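Local coordinates for 2-oxoglutarate (2OG) and Fe(II)-dependent oxygenase superfamily protein (PDB 6KWA) that probably oxidises the auxin indole-3-acetic acid irreversibly to inactive 2-oxoindole-3-acetic acid, as a 2-oxoglutarate- and iron-dependent dioxygenase of plant hormone catabolism, at residues K18-S23 with E132-V137; E57-N62 with S69-P74. All coordinates share one frame; numbering follows the deposited sequence.

Contact 1 of 2, residues K18-S23 with E132-V137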
# COMPACT_ATOMS: atom_id res chain seq x y z
N LYS A 18 -4.57 19.57 -0.49
CA LYS A 18 -5.58 18.51 -0.47
C LYS A 18 -4.95 17.20 0.01
O LYS A 18 -5.57 16.47 0.75
CB LYS A 18 -6.23 18.32 -1.85
CG LYS A 18 -7.41 19.26 -2.10
CD LYS A 18 -7.82 19.24 -3.57
CE LYS A 18 -9.03 20.12 -3.83
NZ LYS A 18 -9.46 20.02 -5.27
N ILE A 19 -3.73 16.90 -0.43
CA ILE A 19 -3.09 15.68 0.02
C ILE A 19 -2.88 15.73 1.54
O ILE A 19 -3.28 14.81 2.29
CB ILE A 19 -1.78 15.44 -0.72
CG1 ILE A 19 -2.10 14.93 -2.12
CG2 ILE A 19 -0.90 14.42 0.03
CD1 ILE A 19 -0.95 15.07 -3.14
N ARG A 20 -2.31 16.83 2.00
CA ARG A 20 -2.02 16.97 3.41
C ARG A 20 -3.29 16.86 4.28
O ARG A 20 -3.28 16.18 5.29
CB ARG A 20 -1.37 18.32 3.66
CG ARG A 20 -1.28 18.69 5.13
CD ARG A 20 -0.48 20.00 5.29
NE ARG A 20 -0.65 20.56 6.63
CZ ARG A 20 -0.08 21.68 7.04
NH1 ARG A 20 0.69 22.37 6.21
NH2 ARG A 20 -0.27 22.12 8.26
N GLU A 21 -4.39 17.46 3.86
CA GLU A 21 -5.54 17.48 4.75
C GLU A 21 -6.26 16.15 4.75
O GLU A 21 -6.77 15.73 5.79
CB GLU A 21 -6.53 18.59 4.35
CG GLU A 21 -6.19 19.95 4.98
CD GLU A 21 -6.82 21.13 4.26
OE1 GLU A 21 -7.96 21.00 3.74
OE2 GLU A 21 -6.19 22.21 4.26
N ALA A 22 -6.25 15.47 3.61
CA ALA A 22 -6.74 14.10 3.58
C ALA A 22 -5.94 13.23 4.54
O ALA A 22 -6.51 12.50 5.37
CB ALA A 22 -6.64 13.54 2.16
N SER A 23 -4.62 13.36 4.45
CA SER A 23 -3.72 12.52 5.22
C SER A 23 -3.75 12.79 6.72
O SER A 23 -3.50 11.91 7.52
CB SER A 23 -2.30 12.74 4.71
OG SER A 23 -2.17 12.33 3.36
N GLU A 132 6.29 18.72 0.71
CA GLU A 132 6.01 20.04 0.15
C GLU A 132 4.80 20.72 0.80
O GLU A 132 4.77 21.94 0.97
CB GLU A 132 5.81 19.93 -1.36
CG GLU A 132 7.10 19.54 -2.13
CD GLU A 132 6.86 19.37 -3.63
OE1 GLU A 132 5.69 19.38 -4.08
OE2 GLU A 132 7.86 19.24 -4.37
N SER A 133 3.80 19.95 1.18
CA SER A 133 2.61 20.54 1.76
C SER A 133 2.89 21.11 3.14
O SER A 133 2.11 21.90 3.67
CB SER A 133 1.49 19.49 1.85
OG SER A 133 1.76 18.59 2.91
N TYR A 134 4.00 20.71 3.74
CA TYR A 134 4.39 21.28 5.02
C TYR A 134 5.46 22.38 4.88
O TYR A 134 5.87 22.97 5.88
CB TYR A 134 4.91 20.18 5.95
CG TYR A 134 3.83 19.28 6.53
CD1 TYR A 134 2.95 19.76 7.48
CD2 TYR A 134 3.68 17.96 6.10
CE1 TYR A 134 1.94 18.95 8.01
CE2 TYR A 134 2.67 17.14 6.61
CZ TYR A 134 1.80 17.63 7.56
OH TYR A 134 0.80 16.83 8.09
N GLY A 135 5.92 22.62 3.65
CA GLY A 135 6.97 23.61 3.40
C GLY A 135 8.34 23.21 3.96
O GLY A 135 9.17 24.06 4.28
N LEU A 136 8.58 21.90 4.03
CA LEU A 136 9.81 21.35 4.56
C LEU A 136 10.98 21.55 3.62
O LEU A 136 10.78 21.67 2.40
CB LEU A 136 9.64 19.86 4.84
CG LEU A 136 9.18 19.32 6.19
CD1 LEU A 136 8.30 20.27 6.96
CD2 LEU A 136 8.58 17.92 6.01
N VAL A 137 12.18 21.59 4.19
CA VAL A 137 13.42 21.67 3.44
C VAL A 137 13.88 20.28 3.04
O VAL A 137 14.54 20.11 2.02
CB VAL A 137 14.54 22.41 4.22
CG1 VAL A 137 14.09 23.84 4.52
CG2 VAL A 137 14.88 21.69 5.50
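Arg-20 reaches across from helix 12-25 to the C-terminal end of helix 106-133, where it meets Ser-133 and Tyr-134 at once. Its NH1 donates to the backbone O of Ser-133 over 2.9 Å; the acceptor lies at the edge of the guanidinium, in its plane, and the bond is bent to 148° at the hydrogen. One guanidinium face lies over the CD1-CE1 side of the Tyr-134 ring, NE standing 3.3 Å from CE1, with the two planes 29° apart. Farther back, CD of Arg-20 sits over the ring face in a CH-pi contact, 4.0 Å from the Tyr-134 centroid. Closer to the backbone, Ser-133 OG packs 3.2 Å from Arg-20 CB, while its hydrogen bond goes to Leu-130 O of its own helix. CG of Arg-20 is anti to the backbone N (chi1 168°) and the chain runs extended to NE, which carries the guanidinium across the ring to Ser-133 O. Glu-24, one turn on, takes a salt bridge from Arg-20 NE and a hydrogen bond from Tyr-134 OH, so one carboxylate oxygen, OE2, links both side chains. A leucine here would probably leave Ser-133 O without this donor and Glu-24 without this cationic partner. The helix closes with a Schellman motif at Gly-135; the guanidinium bonds to a carbonyl near that C-terminal end, where the helix dipole would probably favour a positive charge.

Contact 2 of 2, residues E57-N62 with S69-P74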
# COMPACT_ATOMS: atom_id res chain seq x y z
N GLU A 57 4.88 -25.80 -4.01
CA GLU A 57 6.26 -25.99 -3.63
C GLU A 57 7.12 -24.93 -4.33
O GLU A 57 8.21 -24.57 -3.86
CB GLU A 57 6.66 -27.44 -3.93
CG GLU A 57 7.84 -27.95 -3.12
CD GLU A 57 7.82 -29.49 -3.01
OE1 GLU A 57 6.76 -30.10 -3.35
OE2 GLU A 57 8.80 -30.09 -2.51
N VAL A 58 6.59 -24.37 -5.41
CA VAL A 58 7.19 -23.19 -6.04
C VAL A 58 6.94 -21.93 -5.16
O VAL A 58 7.88 -21.19 -4.84
CB VAL A 58 6.62 -22.94 -7.45
CG1 VAL A 58 7.11 -21.59 -7.99
CG2 VAL A 58 7.00 -24.09 -8.40
N LYS A 59 5.70 -21.73 -4.73
CA LYS A 59 5.37 -20.55 -3.92
C LYS A 59 6.16 -20.48 -2.63
O LYS A 59 6.60 -19.39 -2.25
CB LYS A 59 3.88 -20.50 -3.62
CG LYS A 59 3.04 -20.22 -4.85
CD LYS A 59 1.57 -19.96 -4.54
CE LYS A 59 0.77 -21.24 -4.26
NZ LYS A 59 -0.72 -20.95 -4.28
N VAL A 60 6.42 -21.62 -2.01
CA VAL A 60 7.14 -21.65 -0.73
C VAL A 60 8.59 -21.21 -0.90
O VAL A 60 9.27 -20.87 0.08
CB VAL A 60 7.09 -23.07 -0.07
CG1 VAL A 60 7.71 -23.06 1.33
CG2 VAL A 60 5.65 -23.56 0.04
N ARG A 61 9.05 -21.18 -2.15
CA ARG A 61 10.38 -20.68 -2.50
C ARG A 61 10.48 -19.14 -2.38
O ARG A 61 11.58 -18.58 -2.36
CB ARG A 61 10.74 -21.14 -3.92
CG ARG A 61 11.16 -22.60 -4.02
CD ARG A 61 11.11 -23.17 -5.47
NE ARG A 61 11.63 -22.29 -6.52
CZ ARG A 61 11.61 -22.60 -7.81
NH1 ARG A 61 12.11 -21.76 -8.71
NH2 ARG A 61 11.11 -23.78 -8.22
N ASN A 62 9.33 -18.47 -2.30
CA ASN A 62 9.28 -17.03 -2.03
C ASN A 62 9.62 -16.81 -0.56
O ASN A 62 8.75 -16.71 0.29
CB ASN A 62 7.91 -16.44 -2.39
CG ASN A 62 7.79 -14.93 -2.12
OD1 ASN A 62 6.78 -14.48 -1.58
ND2 ASN A 62 8.80 -14.15 -2.51
N SER A 69 7.97 -10.84 4.61
CA SER A 69 7.98 -10.23 3.28
C SER A 69 7.72 -11.25 2.19
O SER A 69 7.39 -10.87 1.07
CB SER A 69 9.30 -9.52 2.99
OG SER A 69 10.28 -10.40 2.47
N GLY A 70 7.89 -12.53 2.51
CA GLY A 70 7.72 -13.60 1.55
C GLY A 70 6.36 -14.26 1.58
O GLY A 70 5.37 -13.65 1.97
N TYR A 71 6.31 -15.53 1.17
CA TYR A 71 5.06 -16.25 1.05
C TYR A 71 4.37 -16.56 2.35
O TYR A 71 5.01 -16.92 3.33
CB TYR A 71 5.31 -17.57 0.32
CG TYR A 71 4.07 -18.41 0.11
CD1 TYR A 71 2.97 -17.90 -0.54
CD2 TYR A 71 4.01 -19.72 0.57
CE1 TYR A 71 1.84 -18.67 -0.75
CE2 TYR A 71 2.88 -20.50 0.35
CZ TYR A 71 1.81 -19.97 -0.30
OH TYR A 71 0.69 -20.73 -0.51
N ARG A 72 3.04 -16.42 2.38
CA ARG A 72 2.26 -16.90 3.50
C ARG A 72 1.02 -17.63 3.03
O ARG A 72 0.19 -17.07 2.32
CB ARG A 72 1.85 -15.75 4.43
CG ARG A 72 2.96 -15.20 5.28
CD ARG A 72 3.51 -16.26 6.22
NE ARG A 72 4.49 -15.69 7.13
CZ ARG A 72 5.76 -15.46 6.83
NH1 ARG A 72 6.24 -15.78 5.63
NH2 ARG A 72 6.57 -14.92 7.75
N ALA A 73 0.87 -18.88 3.47
CA ALA A 73 -0.33 -19.64 3.18
C ALA A 73 -1.39 -19.35 4.23
O ALA A 73 -1.06 -19.02 5.37
CB ALA A 73 -0.01 -21.14 3.13
N PRO A 74 -2.67 -19.52 3.86
CA PRO A 74 -3.76 -19.36 4.84
C PRO A 74 -3.58 -20.32 6.02
O PRO A 74 -3.14 -21.45 5.86
CB PRO A 74 -5.02 -19.72 4.04
CG PRO A 74 -4.64 -19.59 2.59
CD PRO A 74 -3.17 -19.90 2.52
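The Tyr-71 ring lies between the Lys-59 side chain and the backbone of Ala-73: Lys-59 CB sits over the centre of one face, 3.9 Å from the centroid and 8° off the normal, a CH-pi contact, and Ala-73 N approaches the opposite face near its rim. Val-60 flanks the same ring obliquely, its CG2 4.1 Å from Tyr-71 CE2. With CG anti to the backbone N (chi1 -180°), the tyrosine lays its ring over Lys-59, and its CB comes 3.4 Å from Lys-59 O. Past the ring, the Lys-59 chain bends at its third torsion, bringing CE within 3.8 Å of Tyr-71 OH. Both polar ends converge on Glu-82 of strand 81-87, which accepts a hydrogen bond from the phenol and a salt bridge from Lys-59 NZ. The backbones are joined by a nearly straight bond, Tyr-71 N to Asn-62 O, 2.8 Å and 171°. Asn-62 OD1 also lies close to this N-H, but at a poor angle; its ND2 is bonded to Gly-85 O and Gln-101 OE1. Gly-70 fits where a side chain would run into Asn-62 O. The Tyr-71 side chain is about 10 Å from that of Asn-152, which binds 2-oxoglutarate. Lys-59 to Asn-62 form a type I beta turn, and the returning loop packs its tyrosine against the turn beside strand 81-87, an outer strand of the larger sheet of this double-stranded beta-helix dioxygenase.

In the fold
The two contacts lie on opposite sides of the chain's centre, about 38 Å apart between centres and about 25 Å between nearest atoms. Contact 2 is nested within the loop that contact 1 closes: helix 12-25 comes first, then helix 56-59 and its returning loop, and helix 106-133 last. Contact 1 is long-range, joining two helices at the surface, whereas contact 2 is local and buried, with only six residues between its segments. They share no helix, but flank opposite edges of the seven-stranded mixed sheet: Ile-19 and Ala-22 touch strands 4-6 and 28-32, and contact 2 lies on strand 81-87. Both lie outside the metal site of His-169, Asp-171 and His-228, in elements packed around the sheets.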